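Local coordinates for protein putative adhesin (PDB 3PET) that is a putative lipoprotein and adhesin of Bacteroides fragilis, probably serving in cell adhesion, with a right-handed beta-helix fold, at residues I103-K117 and I124-G138. Sequence-based numbering, arbitrary orientation.
Sequences IENGLTTDNLDIESK and IQSLTCQKLNVQSMG
The amide ND2 of N133 donates to OD1 of D113 at 3.0 Å, nearly straight but from above the carboxylate plane, the two flat groups being turned 48° apart. Both residues carry CG anti to the backbone N (chi1 -172° in D113, nearly the same in N133), which lays the acid and the amide side by side on the outer face of strands 111-116 and 131-136. Those strands run parallel and in register, joined by N133 N to L112 O, I114 N to N133 O (2.8 Å, 175°) and Q135 N to I114 O. At the preceding corner D110 O accepts two backbone N-H groups, from Q130 N at 2.8 Å and from K131 N. A second ladder pairs L107 and T108 with L127 and T128; a water held by S126 O and both threonine hydroxyls lies over its outer side. Because one more residue fits between I103 and L107 than between I124 and L127, the register slips by one there, with G106 against S126. Further along the outer face, the bent chain of E115 brings its carboxylate over CB and CG of Q135, whose OE1 is bonded to K156; past the strand ends, CE of selenomethionine M137 rests on CG of K117 (3.6 Å). Facing inward, L112 lies alongside L132, and its CD2 also meets CD1 of L127 at 3.8 Å. In the conformer given, CD1 of I114 meets CD1 of I124 tip to tip across the interior at 3.6 Å, joining two walls, and I103 lies alongside I124, CG1 against CG1. L144 and L166 continue this apolar filling toward later turns. Successive coils stacked strand on strand, with aliphatic ladders inside and a polar ladder outside, are the hallmark of a right-handed parallel beta-helix, here the putative adhesin head domain.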
loop_
_atom_site.group_PDB
_atom_site.type_symbol
_atom_site.label_atom_id
_atom_site.label_comp_id
_atom_site.label_asym_id
_atom_site.label_seq_id
_atom_site.Cartn_x
_atom_site.Cartn_y
_atom_site.Cartn_z
ATOM N N ILE A 103 -15.012 -11.384 -9.011
ATOM C CA ILE A 103 -15.694 -12.681 -9.121
ATOM C C ILE A 103 -17.042 -12.378 -8.478
ATOM O O ILE A 103 -17.206 -12.531 -7.260
ATOM C CB ILE A 103 -14.959 -13.905 -8.514
ATOM C CG1 ILE A 103 -13.494 -14.048 -9.028
ATOM C CG2 ILE A 103 -15.807 -15.183 -8.744
ATOM C CD1 ILE A 103 -12.688 -15.385 -8.507
ATOM N N GLU A 104 -17.942 -11.781 -9.258
ATOM C CA GLU A 104 -19.222 -11.313 -8.719
ATOM C C GLU A 104 -20.204 -12.426 -8.376
ATOM O O GLU A 104 -20.996 -12.256 -7.456
ATOM C CB GLU A 104 -19.924 -10.376 -9.719
ATOM C CG GLU A 104 -19.154 -9.128 -10.106
ATOM C CD GLU A 104 -19.927 -8.163 -10.991
ATOM O OE1 GLU A 104 -20.378 -8.569 -12.088
ATOM O OE2 GLU A 104 -20.051 -6.983 -10.597
ATOM N N ASN A 105 -20.215 -13.514 -9.151
ATOM C CA ASN A 105 -21.243 -14.526 -8.997
ATOM C C ASN A 105 -20.743 -15.911 -8.591
ATOM O O ASN A 105 -21.393 -16.898 -8.882
ATOM C CB ASN A 105 -22.073 -14.595 -10.292
ATOM C CG ASN A 105 -22.856 -13.325 -10.479
ATOM O OD1 ASN A 105 -23.700 -12.956 -9.650
ATOM N ND2 ASN A 105 -22.520 -12.582 -11.511
ATOM N N GLY A 106 -19.663 -15.978 -7.844
ATOM C CA GLY A 106 -19.229 -17.259 -7.308
ATOM C C GLY A 106 -18.106 -18.010 -7.972
ATOM O O GLY A 106 -17.839 -17.867 -9.167
ATOM N N LEU A 107 -17.444 -18.823 -7.159
ATOM C CA LEU A 107 -16.380 -19.721 -7.570
ATOM C C LEU A 107 -16.337 -20.893 -6.615
ATOM O O LEU A 107 -16.234 -20.694 -5.405
ATOM C CB LEU A 107 -14.999 -19.032 -7.654
ATOM C CG LEU A 107 -13.781 -19.969 -7.917
ATOM C CD1 LEU A 107 -13.858 -20.648 -9.311
ATOM C CD2 LEU A 107 -12.463 -19.216 -7.744
ATOM N N THR A 108 -16.430 -22.111 -7.169
ATOM C CA THR A 108 -16.280 -23.361 -6.418
ATOM C C THR A 108 -14.987 -23.991 -6.907
ATOM O O THR A 108 -14.848 -24.298 -8.094
ATOM C CB THR A 108 -17.497 -24.285 -6.567
ATOM O OG1 THR A 108 -18.653 -23.586 -6.125
ATOM C CG2 THR A 108 -17.338 -25.578 -5.782
ATOM N N THR A 109 -14.027 -24.144 -6.003
ATOM C CA THR A 109 -12.713 -24.687 -6.346
ATOM C C THR A 109 -12.147 -25.440 -5.147
ATOM O O THR A 109 -12.657 -25.290 -4.042
ATOM C CB THR A 109 -11.779 -23.513 -6.790
ATOM O OG1 THR A 109 -10.570 -24.047 -7.340
ATOM C CG2 THR A 109 -11.455 -22.507 -5.647
ATOM N N ASP A 110 -11.091 -26.224 -5.345
ATOM C CA ASP A 110 -10.441 -26.888 -4.225
ATOM C C ASP A 110 -9.484 -25.882 -3.547
ATOM O O ASP A 110 -9.666 -25.556 -2.380
ATOM C CB ASP A 110 -9.711 -28.179 -4.663
ATOM C CG ASP A 110 -9.023 -28.140 -6.033
ATOM O OD1 ASP A 110 -8.645 -27.024 -6.489
ATOM O OD2 ASP A 110 -8.857 -29.225 -6.646
ATOM N N ASN A 111 -8.501 -25.362 -4.295
ATOM C CA ASN A 111 -7.501 -24.408 -3.793
ATOM C C ASN A 111 -7.523 -23.155 -4.611
ATOM O O ASN A 111 -7.528 -23.229 -5.835
ATOM C CB ASN A 111 -6.082 -25.001 -3.849
ATOM C CG ASN A 111 -5.975 -26.389 -3.265
ATOM O OD1 ASN A 111 -6.193 -26.609 -2.074
ATOM N ND2 ASN A 111 -5.701 -27.371 -4.109
ATOM N N LEU A 112 -7.522 -22.001 -3.948
ATOM C CA LEU A 112 -7.459 -20.730 -4.636
ATOM C C LEU A 112 -6.276 -19.952 -4.106
ATOM O O LEU A 112 -6.147 -19.772 -2.895
ATOM C CB LEU A 112 -8.767 -19.930 -4.501
ATOM C CG LEU A 112 -8.797 -18.555 -5.198
ATOM C CD1 LEU A 112 -8.655 -18.679 -6.754
ATOM C CD2 LEU A 112 -10.043 -17.783 -4.823
ATOM N N ASP A 113 -5.411 -19.493 -5.017
ATOM C CA ASP A 113 -4.256 -18.687 -4.668
ATOM C C ASP A 113 -4.424 -17.274 -5.289
ATOM O O ASP A 113 -4.525 -17.144 -6.513
ATOM C CB ASP A 113 -2.960 -19.385 -5.143
ATOM C CG ASP A 113 -1.664 -18.761 -4.690
ATOM O OD1 ASP A 113 -1.700 -17.898 -3.778
ATOM O OD2 ASP A 113 -0.603 -19.161 -5.211
ATOM N N ILE A 114 -4.501 -16.242 -4.430
ATOM C CA ILE A 114 -4.634 -14.854 -4.874
ATOM C C ILE A 114 -3.351 -14.120 -4.535
ATOM O O ILE A 114 -2.956 -14.064 -3.354
ATOM C CB ILE A 114 -5.882 -14.125 -4.306
ATOM C CG1 ILE A 114 -7.176 -14.923 -4.575
ATOM C CG2 ILE A 114 -5.986 -12.684 -4.865
ATOM C CD1 ILE A 114 -8.172 -14.757 -3.531
ATOM N N GLU A 115 -2.690 -13.574 -5.588
ATOM C CA GLU A 115 -1.452 -12.798 -5.468
ATOM C C GLU A 115 -1.740 -11.428 -6.094
ATOM O O GLU A 115 -1.835 -11.319 -7.322
ATOM C CB GLU A 115 -0.229 -13.498 -6.123
ATOM C CG GLU A 115 0.020 -14.944 -5.685
ATOM C CD GLU A 115 0.705 -15.179 -4.346
ATOM O OE1 GLU A 115 1.795 -14.604 -4.116
ATOM O OE2 GLU A 115 0.183 -15.995 -3.551
ATOM N N SER A 116 -1.984 -10.401 -5.259
ATOM C CA SER A 116 -2.246 -9.058 -5.793
ATOM C C SER A 116 -1.020 -8.187 -5.599
ATOM O O SER A 116 -0.545 -7.990 -4.473
ATOM C CB SER A 116 -3.489 -8.436 -5.169
ATOM O OG SER A 116 -3.444 -8.448 -3.749
ATOM N N LYS A 117 -0.446 -7.747 -6.723
ATOM C CA LYS A 117 0.789 -6.968 -6.762
ATOM C C LYS A 117 0.607 -5.720 -7.615
ATOM O O LYS A 117 1.580 -5.204 -8.165
ATOM C CB LYS A 117 1.925 -7.844 -7.355
ATOM C CG LYS A 117 2.045 -9.265 -6.789
ATOM C CD LYS A 117 2.378 -10.336 -7.835
ATOM C CE LYS A 117 3.854 -10.417 -8.179
ATOM N NZ LYS A 117 4.641 -11.120 -7.129
ATOM N N ILE A 124 -14.121 -10.892 -4.326
ATOM C CA ILE A 124 -14.591 -12.250 -4.629
ATOM C C ILE A 124 -15.785 -12.550 -3.752
ATOM O O ILE A 124 -15.689 -12.507 -2.526
ATOM C CB ILE A 124 -13.444 -13.290 -4.488
ATOM C CG1 ILE A 124 -12.330 -12.976 -5.540
ATOM C CG2 ILE A 124 -13.957 -14.743 -4.605
ATOM C CD1 ILE A 124 -11.060 -13.601 -5.253
ATOM N N GLN A 125 -16.902 -12.864 -4.414
ATOM C CA GLN A 125 -18.199 -13.140 -3.802
ATOM C C GLN A 125 -18.603 -14.585 -4.035
ATOM O O GLN A 125 -18.312 -15.130 -5.106
ATOM C CB GLN A 125 -19.257 -12.191 -4.395
ATOM C CG GLN A 125 -18.894 -10.707 -4.248
ATOM C CD GLN A 125 -19.858 -9.775 -4.943
ATOM O OE1 GLN A 125 -19.497 -9.035 -5.875
ATOM N NE2 GLN A 125 -21.097 -9.741 -4.468
ATOM N N SER A 126 -19.284 -15.202 -3.032
ATOM C CA SER A 126 -19.790 -16.578 -3.074
ATOM C C SER A 126 -18.670 -17.572 -3.399
ATOM O O SER A 126 -18.800 -18.403 -4.312
ATOM C CB SER A 126 -20.941 -16.717 -4.075
ATOM O OG SER A 126 -21.915 -15.710 -3.878
ATOM N N LEU A 127 -17.576 -17.478 -2.648
ATOM C CA LEU A 127 -16.464 -18.404 -2.808
ATOM C C LEU A 127 -16.723 -19.678 -1.988
ATOM O O LEU A 127 -17.089 -19.588 -0.821
ATOM C CB LEU A 127 -15.147 -17.717 -2.359
ATOM C CG LEU A 127 -13.871 -18.588 -2.337
ATOM C CD1 LEU A 127 -13.481 -19.094 -3.743
ATOM C CD2 LEU A 127 -12.731 -17.856 -1.639
ATOM N N THR A 128 -16.514 -20.857 -2.585
ATOM C CA THR A 128 -16.584 -22.132 -1.869
ATOM C C THR A 128 -15.265 -22.827 -2.169
ATOM O O THR A 128 -15.019 -23.164 -3.322
ATOM C CB THR A 128 -17.817 -22.986 -2.253
ATOM O OG1 THR A 128 -19.013 -22.218 -2.126
ATOM C CG2 THR A 128 -17.925 -24.251 -1.425
ATOM N N CYS A 129 -14.388 -22.986 -1.169
ATOM C CA CYS A 129 -13.105 -23.630 -1.433
ATOM C C CYS A 129 -12.658 -24.452 -0.242
ATOM O O CYS A 129 -13.246 -24.338 0.832
ATOM C CB CYS A 129 -12.050 -22.586 -1.814
ATOM S SG CYS A 129 -11.548 -21.494 -0.447
ATOM N N GLN A 130 -11.590 -25.260 -0.428
ATOM C CA GLN A 130 -11.004 -26.020 0.668
ATOM C C GLN A 130 -9.906 -25.179 1.269
ATOM O O GLN A 130 -9.930 -24.903 2.461
ATOM C CB GLN A 130 -10.487 -27.396 0.200
ATOM C CG GLN A 130 -11.575 -28.306 -0.405
ATOM C CD GLN A 130 -12.805 -28.450 0.470
ATOM O OE1 GLN A 130 -12.727 -28.908 1.616
ATOM N NE2 GLN A 130 -13.966 -28.027 -0.040
ATOM N N LYS A 131 -8.946 -24.758 0.432
ATOM C CA LYS A 131 -7.819 -23.954 0.878
ATOM C C LYS A 131 -7.773 -22.635 0.121
ATOM O O LYS A 131 -7.874 -22.614 -1.111
ATOM C CB LYS A 131 -6.491 -24.715 0.719
ATOM C CG LYS A 131 -6.402 -25.997 1.544
ATOM C CD LYS A 131 -5.126 -26.763 1.254
ATOM C CE LYS A 131 -5.082 -28.071 2.002
ATOM N NZ LYS A 131 -3.867 -28.860 1.665
ATOM N N LEU A 132 -7.634 -21.540 0.866
ATOM C CA LEU A 132 -7.514 -20.199 0.313
ATOM C C LEU A 132 -6.206 -19.612 0.780
ATOM O O LEU A 132 -5.893 -19.652 1.979
ATOM C CB LEU A 132 -8.687 -19.286 0.712
ATOM C CG LEU A 132 -8.526 -17.788 0.377
ATOM C CD1 LEU A 132 -8.558 -17.521 -1.141
ATOM C CD2 LEU A 132 -9.543 -16.969 1.104
ATOM N N ASN A 133 -5.442 -19.078 -0.159
ATOM C CA ASN A 133 -4.179 -18.412 0.112
ATOM C C ASN A 133 -4.216 -17.035 -0.511
ATOM O O ASN A 133 -4.387 -16.931 -1.719
ATOM C CB ASN A 133 -2.975 -19.227 -0.405
ATOM C CG ASN A 133 -1.660 -18.615 0.013
ATOM O OD1 ASN A 133 -1.372 -18.474 1.188
ATOM N ND2 ASN A 133 -0.851 -18.174 -0.932
ATOM N N VAL A 134 -4.089 -15.976 0.315
ATOM C CA VAL A 134 -4.098 -14.595 -0.154
ATOM C C VAL A 134 -2.778 -13.948 0.236
ATOM O O VAL A 134 -2.425 -13.913 1.419
ATOM C CB VAL A 134 -5.318 -13.771 0.378
ATOM C CG1 VAL A 134 -5.248 -12.306 -0.064
ATOM C CG2 VAL A 134 -6.631 -14.385 -0.060
ATOM N N GLN A 135 -2.078 -13.395 -0.759
ATOM C CA GLN A 135 -0.856 -12.623 -0.551
ATOM C C GLN A 135 -1.095 -11.271 -1.176
ATOM O O GLN A 135 -1.041 -11.152 -2.413
ATOM C CB GLN A 135 0.374 -13.327 -1.161
ATOM C CG GLN A 135 0.720 -14.679 -0.521
ATOM C CD GLN A 135 1.686 -14.579 0.628
ATOM O OE1 GLN A 135 2.318 -13.552 0.860
ATOM N NE2 GLN A 135 1.855 -15.670 1.350
ATOM N N SER A 136 -1.471 -10.263 -0.353
ATOM C CA SER A 136 -1.723 -8.918 -0.905
ATOM C C SER A 136 -0.468 -8.105 -0.756
ATOM O O SER A 136 0.071 -7.987 0.341
ATOM C CB SER A 136 -2.937 -8.247 -0.267
ATOM O OG SER A 136 -2.775 -8.061 1.135
HETATM N N MSE A 137 0.072 -7.669 -1.891
HETATM C CA MSE A 137 1.371 -7.011 -1.928
HETATM C C MSE A 137 1.382 -5.675 -2.659
HETATM O O MSE A 137 2.432 -5.069 -2.746
HETATM C CB MSE A 137 2.370 -7.947 -2.618
HETATM C CG MSE A 137 2.679 -9.214 -1.818
HETATM SE SE MSE A 137 3.665 -10.456 -2.939
HETATM C CE MSE A 137 2.168 -11.259 -3.792
ATOM N N GLY A 138 0.242 -5.224 -3.164
ATOM C CA GLY A 138 0.177 -3.962 -3.891
ATOM C C GLY A 138 -0.583 -2.891 -3.151
ATOM O O GLY A 138 -0.550 -2.846 -1.916
HETATM O O HOH W 1 -22.496 -13.696 -5.666
HETATM O O HOH W 2 -19.522 -21.044 -4.390
HETATM O O HOH W 3 -14.857 -27.278 -2.508
HETATM O O HOH W 4 -2.704 -5.667 -3.104
#